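Local coordinates for hemoglobin subunit beta (PDB 3MKB), which probably carries oxygen in the blood of the shortfin mako shark as the heme-binding beta chain of a four-chain hemoglobin, at residues G59-A64 against Q125-A130; D70-F75 against I131-H136. All coordinates share one frame; numbering follows the deposited sequence.

Contact 1. Residues G59-A64 against Q125-A130. With HEM (protoporphyrin IX containing Fe), chain F.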
loop_
_atom_site.group_PDB
_atom_site.type_symbol
_atom_site.label_atom_id
_atom_site.label_comp_id
_atom_site.label_asym_id
_atom_site.label_seq_id
_atom_site.Cartn_x
_atom_site.Cartn_y
_atom_site.Cartn_z
ATOM N N GLY B 59 -11.916 -7.941 -23.372
ATOM C CA GLY B 59 -11.235 -8.916 -24.241
ATOM C C GLY B 59 -10.009 -9.487 -23.570
ATOM O O GLY B 59 -9.787 -10.681 -23.562
ATOM N N ALA B 60 -9.171 -8.618 -23.014
ATOM C CA ALA B 60 -7.977 -9.119 -22.289
ATOM C C ALA B 60 -8.307 -10.008 -21.065
ATOM O O ALA B 60 -7.675 -11.025 -20.852
ATOM C CB ALA B 60 -7.012 -7.974 -21.936
ATOM N N LEU B 61 -9.335 -9.634 -20.304
ATOM C CA LEU B 61 -9.774 -10.432 -19.155
ATOM C C LEU B 61 -10.221 -11.813 -19.636
ATOM O O LEU B 61 -9.798 -12.851 -19.103
ATOM C CB LEU B 61 -10.878 -9.692 -18.401
ATOM C CG LEU B 61 -10.390 -8.414 -17.742
ATOM C CD1 LEU B 61 -11.519 -7.784 -16.995
ATOM C CD2 LEU B 61 -9.166 -8.674 -16.826
ATOM N N GLN B 62 -11.017 -11.821 -20.711
ATOM C CA GLN B 62 -11.447 -13.074 -21.301
ATOM C C GLN B 62 -10.235 -13.916 -21.741
ATOM O O GLN B 62 -10.225 -15.140 -21.556
ATOM C CB GLN B 62 -12.452 -12.818 -22.433
ATOM C CG GLN B 62 -13.899 -12.520 -21.950
ATOM C CD GLN B 62 -14.991 -13.391 -22.652
ATOM O OE1 GLN B 62 -16.214 -13.193 -22.439
ATOM N NE2 GLN B 62 -14.551 -14.359 -23.475
ATOM N N ASP B 63 -9.194 -13.246 -22.259
ATOM C CA ASP B 63 -7.926 -13.930 -22.620
ATOM C C ASP B 63 -7.256 -14.593 -21.417
ATOM O O ASP B 63 -6.759 -15.735 -21.513
ATOM C CB ASP B 63 -6.982 -12.942 -23.358
ATOM C CG ASP B 63 -5.687 -13.597 -23.886
ATOM O OD1 ASP B 63 -4.621 -12.965 -23.656
ATOM O OD2 ASP B 63 -5.709 -14.691 -24.547
ATOM N N ALA B 64 -7.284 -13.902 -20.269
ATOM C CA ALA B 64 -6.806 -14.473 -18.988
ATOM C C ALA B 64 -7.708 -15.596 -18.524
ATOM O O ALA B 64 -7.226 -16.592 -18.020
ATOM C CB ALA B 64 -6.695 -13.388 -17.861
ATOM N N GLN B 125 -5.461 -10.162 -8.982
ATOM C CA GLN B 125 -4.054 -10.013 -8.617
ATOM C C GLN B 125 -3.170 -10.776 -9.634
ATOM O O GLN B 125 -2.136 -10.304 -10.004
ATOM C CB GLN B 125 -3.808 -10.517 -7.207
ATOM C CG GLN B 125 -2.415 -10.071 -6.632
ATOM C CD GLN B 125 -2.239 -8.530 -6.609
ATOM O OE1 GLN B 125 -3.070 -7.809 -6.023
ATOM N NE2 GLN B 125 -1.174 -8.028 -7.271
ATOM N N VAL B 126 -3.609 -11.946 -10.080
ATOM C CA VAL B 126 -2.930 -12.642 -11.170
ATOM C C VAL B 126 -2.915 -11.758 -12.414
ATOM O O VAL B 126 -1.891 -11.613 -13.072
ATOM C CB VAL B 126 -3.602 -14.000 -11.483
ATOM C CG1 VAL B 126 -2.992 -14.656 -12.698
ATOM C CG2 VAL B 126 -3.437 -14.918 -10.351
ATOM N N VAL B 127 -4.050 -11.165 -12.749
ATOM C CA VAL B 127 -4.105 -10.198 -13.855
ATOM C C VAL B 127 -3.202 -8.977 -13.588
ATOM O O VAL B 127 -2.448 -8.561 -14.471
ATOM C CB VAL B 127 -5.557 -9.770 -14.179
ATOM C CG1 VAL B 127 -5.624 -8.623 -15.238
ATOM C CG2 VAL B 127 -6.364 -10.990 -14.623
ATOM N N ILE B 128 -3.243 -8.410 -12.387
ATOM C CA ILE B 128 -2.372 -7.240 -12.112
ATOM C C ILE B 128 -0.898 -7.657 -12.274
ATOM O O ILE B 128 -0.098 -6.950 -12.911
ATOM C CB ILE B 128 -2.598 -6.618 -10.703
ATOM C CG1 ILE B 128 -4.006 -5.988 -10.603
ATOM C CG2 ILE B 128 -1.493 -5.542 -10.388
ATOM C CD1 ILE B 128 -4.510 -5.781 -9.119
ATOM N N ASP B 129 -0.539 -8.826 -11.733
ATOM C CA ASP B 129 0.868 -9.227 -11.836
ATOM C C ASP B 129 1.266 -9.387 -13.309
ATOM O O ASP B 129 2.342 -8.963 -13.717
ATOM C CB ASP B 129 1.124 -10.519 -11.066
ATOM C CG ASP B 129 0.939 -10.366 -9.593
ATOM O OD1 ASP B 129 0.962 -11.397 -8.922
ATOM O OD2 ASP B 129 0.773 -9.235 -9.098
ATOM N N ALA B 130 0.371 -9.954 -14.107
ATOM C CA ALA B 130 0.627 -10.231 -15.530
ATOM C C ALA B 130 0.848 -8.957 -16.363
ATOM O O ALA B 130 1.802 -8.870 -17.156
ATOM C CB ALA B 130 -0.498 -11.026 -16.104
HETATM C CHA HEM F . -5.155 -0.254 -23.806
HETATM C CHB HEM F . -6.085 -4.200 -21.192
HETATM C CHC HEM F . -5.752 -1.487 -17.264
HETATM C CHD HEM F . -5.086 2.576 -19.890
HETATM C C1A HEM F . -5.343 -1.538 -23.399
HETATM C C2A HEM F . -5.296 -2.660 -24.275
HETATM C C3A HEM F . -5.571 -3.736 -23.562
HETATM C C4A HEM F . -5.787 -3.330 -22.219
HETATM C CMA HEM F . -5.632 -5.181 -24.100
HETATM C CAA HEM F . -5.019 -2.627 -25.796
HETATM C CBA HEM F . -3.520 -2.592 -26.068
HETATM C CGA HEM F . -3.310 -2.704 -27.569
HETATM O O1A HEM F . -3.389 -3.831 -28.120
HETATM O O2A HEM F . -3.070 -1.669 -28.215
HETATM C C1B HEM F . -6.097 -3.851 -19.886
HETATM C C2B HEM F . -6.339 -4.732 -18.747
HETATM C C3B HEM F . -6.248 -3.944 -17.659
HETATM C C4B HEM F . -5.946 -2.569 -18.077
HETATM C CMB HEM F . -6.652 -6.265 -18.744
HETATM C CAB HEM F . -6.414 -4.396 -16.200
HETATM C CBB HEM F . -5.411 -4.060 -15.377
HETATM C C1C HEM F . -5.576 -0.152 -17.637
HETATM C C2C HEM F . -5.586 0.998 -16.760
HETATM C C3C HEM F . -5.433 2.094 -17.488
HETATM C C4C HEM F . -5.283 1.703 -18.853
HETATM C CMC HEM F . -5.787 1.022 -15.244
HETATM C CAC HEM F . -5.361 3.552 -16.974
HETATM C CBC HEM F . -6.198 4.011 -16.012
HETATM C C1D HEM F . -5.109 2.214 -21.199
HETATM C C2D HEM F . -5.064 3.098 -22.348
HETATM C C3D HEM F . -5.095 2.177 -23.553
HETATM C C4D HEM F . -5.156 0.845 -23.023
HETATM C CMD HEM F . -5.011 4.639 -22.360
HETATM C CAD HEM F . -5.080 2.526 -25.062
HETATM C CBD HEM F . -6.466 2.888 -25.545
HETATM C CGD HEM F . -6.261 3.458 -26.957
HETATM O O1D HEM F . -6.735 2.809 -27.928
HETATM O O2D HEM F . -5.626 4.551 -27.168
HETATM N NA HEM F . -5.653 -1.964 -22.120
HETATM N NB HEM F . -5.853 -2.578 -19.444
HETATM N NC HEM F . -5.385 0.315 -18.929
HETATM N ND HEM F . -5.143 0.909 -21.645
HETATM FE FE HEM F . -5.388 -0.805 -20.479
HETATM O O HOH W 1 -7.524 -0.416 -20.109
#
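Helices 50-65 and 114-132 come together here with A64 and V127 as the nearest backbone pair, their CA atoms 7.2 Å apart. These are the E and H helices of the globin fold, and they meet in the buried core beside the heme. The contact is wholly apolar, and V127 meets both L61 and A64 through its two methyls. V127 CG1, anti to the backbone N (chi1 173°), reaches L61 CD2 at 3.9 Å, while V127 CG2, anti to the carbonyl carbon, rests 4.0 Å from A64 CB. L61 and A64 lie almost one turn apart on their helix, and a beta-branched valine suits the place because its fork offers one methyl to each. A64 adds no bulk beyond CB, which lets the helices approach closely at this point. The longer L61 reaches over from the flank, its side chain running roughly at a right angle to that of V127, and it also packs on F15 and F100 of neighbouring helices. On the outer flank of helix 114-132, Q125 NE2 donates to D129 OD2 along the helix (2.9 Å). The heme also borders the contact: methyl CMB lies 4.0 Å from L61 CD2 and touches A60, whose small CB sits 3.6 Å from CMB and 3.8 Å from CMA.

Contact 2. Residues D70-F75 against I131-H136. With HEM (protoporphyrin IX containing Fe), chain F.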
loop_
_atom_site.group_PDB
_atom_site.type_symbol
_atom_site.label_atom_id
_atom_site.label_comp_id
_atom_site.label_asym_id
_atom_site.label_seq_id
_atom_site.Cartn_x
_atom_site.Cartn_y
_atom_site.Cartn_z
ATOM N N ASP B 70 -1.767 -19.686 -17.489
ATOM C CA ASP B 70 -0.647 -19.051 -18.183
ATOM C C ASP B 70 -0.887 -17.578 -18.457
ATOM O O ASP B 70 -0.549 -17.116 -19.535
ATOM C CB ASP B 70 -0.387 -19.731 -19.536
ATOM C CG ASP B 70 -0.154 -21.226 -19.420
ATOM O OD1 ASP B 70 -0.784 -21.990 -20.202
ATOM O OD2 ASP B 70 0.663 -21.636 -18.558
ATOM N N VAL B 71 -1.500 -16.836 -17.532
ATOM C CA VAL B 71 -1.893 -15.469 -17.867
ATOM C C VAL B 71 -0.668 -14.612 -18.196
ATOM O O VAL B 71 -0.677 -13.880 -19.183
ATOM C CB VAL B 71 -2.772 -14.799 -16.767
ATOM C CG1 VAL B 71 -3.114 -13.353 -17.132
ATOM C CG2 VAL B 71 -4.054 -15.595 -16.547
ATOM N N LYS B 72 0.348 -14.702 -17.349
ATOM C CA LYS B 72 1.592 -13.961 -17.462
ATOM C C LYS B 72 2.074 -13.995 -18.932
ATOM O O LYS B 72 2.221 -12.944 -19.582
ATOM C CB LYS B 72 2.610 -14.636 -16.528
ATOM C CG LYS B 72 3.966 -13.939 -16.298
ATOM C CD LYS B 72 4.018 -13.097 -14.998
ATOM C CE LYS B 72 4.250 -13.923 -13.714
ATOM N NZ LYS B 72 4.837 -13.072 -12.610
ATOM N N ALA B 73 2.277 -15.221 -19.433
ATOM C CA ALA B 73 2.671 -15.470 -20.825
ATOM C C ALA B 73 1.762 -14.831 -21.924
ATOM O O ALA B 73 2.258 -14.515 -23.006
ATOM C CB ALA B 73 2.829 -16.985 -21.045
ATOM N N GLU B 74 0.466 -14.621 -21.663
ATOM C CA GLU B 74 -0.416 -14.051 -22.694
ATOM C C GLU B 74 -0.443 -12.531 -22.617
ATOM O O GLU B 74 -0.969 -11.843 -23.513
ATOM C CB GLU B 74 -1.851 -14.616 -22.633
ATOM C CG GLU B 74 -1.982 -16.118 -22.231
ATOM C CD GLU B 74 -1.800 -17.139 -23.368
ATOM O OE1 GLU B 74 -2.088 -16.839 -24.563
ATOM O OE2 GLU B 74 -1.399 -18.276 -23.050
ATOM N N PHE B 75 0.133 -11.991 -21.553
ATOM C CA PHE B 75 0.014 -10.568 -21.346
ATOM C C PHE B 75 1.296 -9.784 -21.697
ATOM O O PHE B 75 1.353 -8.562 -21.516
ATOM C CB PHE B 75 -0.484 -10.306 -19.894
ATOM C CG PHE B 75 -1.980 -10.161 -19.771
ATOM C CD1 PHE B 75 -2.535 -8.959 -19.319
ATOM C CD2 PHE B 75 -2.847 -11.214 -20.103
ATOM C CE1 PHE B 75 -3.920 -8.776 -19.203
ATOM C CE2 PHE B 75 -4.238 -11.045 -19.988
ATOM C CZ PHE B 75 -4.777 -9.821 -19.527
ATOM N N ILE B 131 -0.044 -7.979 -16.189
ATOM C CA ILE B 131 0.043 -6.720 -16.892
ATOM C C ILE B 131 1.146 -5.773 -16.318
ATOM O O ILE B 131 1.616 -4.849 -17.019
ATOM C CB ILE B 131 -1.342 -6.029 -16.999
ATOM C CG1 ILE B 131 -1.357 -5.020 -18.157
ATOM C CG2 ILE B 131 -1.834 -5.521 -15.574
ATOM C CD1 ILE B 131 -2.723 -4.364 -18.415
ATOM N N SER B 132 1.612 -6.058 -15.103
ATOM C CA SER B 132 2.746 -5.326 -14.504
ATOM C C SER B 132 4.128 -5.876 -14.818
ATOM O O SER B 132 5.126 -5.216 -14.527
ATOM C CB SER B 132 2.604 -5.223 -12.980
ATOM O OG SER B 132 1.361 -4.659 -12.635
ATOM N N SER B 133 4.196 -7.045 -15.441
ATOM C CA SER B 133 5.455 -7.793 -15.488
ATOM C C SER B 133 6.550 -7.146 -16.359
ATOM O O SER B 133 7.742 -7.277 -16.080
ATOM C CB SER B 133 5.212 -9.251 -15.911
ATOM O OG SER B 133 6.413 -10.021 -15.728
ATOM N N GLN B 134 6.148 -6.370 -17.362
ATOM C CA GLN B 134 7.130 -5.720 -18.225
ATOM C C GLN B 134 7.468 -4.293 -17.853
ATOM O O GLN B 134 8.048 -3.568 -18.667
ATOM C CB GLN B 134 6.625 -5.756 -19.657
ATOM C CG GLN B 134 6.381 -7.189 -20.119
ATOM C CD GLN B 134 7.670 -8.023 -20.120
ATOM O OE1 GLN B 134 7.648 -9.217 -19.774
ATOM N NE2 GLN B 134 8.797 -7.399 -20.522
ATOM N N TYR B 135 7.082 -3.842 -16.674
ATOM C CA TYR B 135 7.530 -2.492 -16.269
ATOM C C TYR B 135 8.952 -2.646 -15.755
ATOM O O TYR B 135 9.212 -3.460 -14.877
ATOM C CB TYR B 135 6.658 -1.883 -15.165
ATOM C CG TYR B 135 5.368 -1.329 -15.681
ATOM C CD1 TYR B 135 5.157 0.020 -15.684
ATOM C CD2 TYR B 135 4.347 -2.180 -16.180
ATOM C CE1 TYR B 135 3.960 0.548 -16.149
ATOM C CE2 TYR B 135 3.129 -1.657 -16.660
ATOM C CZ TYR B 135 2.955 -0.292 -16.627
ATOM O OH TYR B 135 1.796 0.270 -17.082
ATOM N N HIS B 136 9.871 -1.894 -16.322
ATOM C CA HIS B 136 11.265 -2.039 -15.932
ATOM C C HIS B 136 11.838 -0.713 -15.556
ATOM O O HIS B 136 12.833 -0.665 -14.842
ATOM C CB HIS B 136 12.042 -2.718 -17.052
ATOM C CG HIS B 136 11.668 -4.153 -17.207
ATOM N ND1 HIS B 136 11.548 -4.995 -16.118
ATOM C CD2 HIS B 136 11.334 -4.891 -18.297
ATOM C CE1 HIS B 136 11.195 -6.200 -16.536
ATOM N NE2 HIS B 136 11.059 -6.164 -17.851
HETATM C CHA HEM F . -5.155 -0.254 -23.806
HETATM C CHB HEM F . -6.085 -4.200 -21.192
HETATM C CHC HEM F . -5.752 -1.487 -17.264
HETATM C CHD HEM F . -5.086 2.576 -19.890
HETATM C C1A HEM F . -5.343 -1.538 -23.399
HETATM C C2A HEM F . -5.296 -2.660 -24.275
HETATM C C3A HEM F . -5.571 -3.736 -23.562
HETATM C C4A HEM F . -5.787 -3.330 -22.219
HETATM C CMA HEM F . -5.632 -5.181 -24.100
HETATM C CAA HEM F . -5.019 -2.627 -25.796
HETATM C CBA HEM F . -3.520 -2.592 -26.068
HETATM C CGA HEM F . -3.310 -2.704 -27.569
HETATM O O1A HEM F . -3.389 -3.831 -28.120
HETATM O O2A HEM F . -3.070 -1.669 -28.215
HETATM C C1B HEM F . -6.097 -3.851 -19.886
HETATM C C2B HEM F . -6.339 -4.732 -18.747
HETATM C C3B HEM F . -6.248 -3.944 -17.659
HETATM C C4B HEM F . -5.946 -2.569 -18.077
HETATM C CMB HEM F . -6.652 -6.265 -18.744
HETATM C CAB HEM F . -6.414 -4.396 -16.200
HETATM C CBB HEM F . -5.411 -4.060 -15.377
HETATM C C1C HEM F . -5.576 -0.152 -17.637
HETATM C C2C HEM F . -5.586 0.998 -16.760
HETATM C C3C HEM F . -5.433 2.094 -17.488
HETATM C C4C HEM F . -5.283 1.703 -18.853
HETATM C CMC HEM F . -5.787 1.022 -15.244
HETATM C CAC HEM F . -5.361 3.552 -16.974
HETATM C CBC HEM F . -6.198 4.011 -16.012
HETATM C C1D HEM F . -5.109 2.214 -21.199
HETATM C C2D HEM F . -5.064 3.098 -22.348
HETATM C C3D HEM F . -5.095 2.177 -23.553
HETATM C C4D HEM F . -5.156 0.845 -23.023
HETATM C CMD HEM F . -5.011 4.639 -22.360
HETATM C CAD HEM F . -5.080 2.526 -25.062
HETATM C CBD HEM F . -6.466 2.888 -25.545
HETATM C CGD HEM F . -6.261 3.458 -26.957
HETATM O O1D HEM F . -6.735 2.809 -27.928
HETATM O O2D HEM F . -5.626 4.551 -27.168
HETATM N NA HEM F . -5.653 -1.964 -22.120
HETATM N NB HEM F . -5.853 -2.578 -19.444
HETATM N NC HEM F . -5.385 0.315 -18.929
HETATM N ND HEM F . -5.143 0.909 -21.645
HETATM FE FE HEM F . -5.388 -0.805 -20.479
HETATM O O HOH W 1 -7.524 -0.416 -20.109
#
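The ring of F75 meets I131 through its edge, F75 CD1 lying 3.9 Å from I131 CB. F75 CE1 faces heme methyl CMB at 3.7 Å, and that methyl sits in the ring plane, so the phenylalanine abuts the rim of the porphyrin instead of stacking on it. A flat, apolar ring can lie between helices 50-65 and 114-132 and still bring its edge to this methyl. With CG1 anti to the backbone N (chi1 -158°) and the chain extended beyond it, I131 CD1 lies over the face of the pyrrole that carries C2B and C3B, 3.6 Å from HEM C3B, opposite the face where water 1 binds the iron. The slender, extended CG1 arm of isoleucine can bring its end methyl down onto the porphyrin face, while I131 CG2 touches HEM CBB, a vinyl carbon, at 3.9 Å. With an alanine here in place of F75, I131 CB and the heme methyl would probably lose their shared neighbour, leaving a gap at the rim of the pocket. Near the surface K72, bent at chi2 and chi3, lays its CD 4.0 Å from S133 OG, a contact suited to its long aliphatic stem. Further out, A60 and A64 pack on F75, and S79 OG is hydrogen-bonded to both I131 O and Q134 N, tying the end of helix 114-132 to helix 76-85. A type I turn from S132 to Y135 leads to the penultimate tyrosine, whose OH bonds to I88 O, the C-terminal arrangement characteristic of vertebrate hemoglobins, beside a globin heme pocket.

Followed from the N terminus, the chain first lays down 59-64 on helix 50-65, then turns a short corner into 70-75. Both wait for the last long helix: 60 residues after its first half, contact 1 closes on 125-130, and contact 2 closes immediately afterwards on 131-136, spanning 55 residues. The two loops therefore cross instead of nesting, and each encloses helices 76-85 and 93-108. With centres about 9 Å apart, the contacts touch directly: V71 CG1 packs on A130 CB and F75 CZ on A60 O. Together they tie the corner after helix 50-65 to the end of helix 114-132 beside the pyrrole that carries methyl CMB.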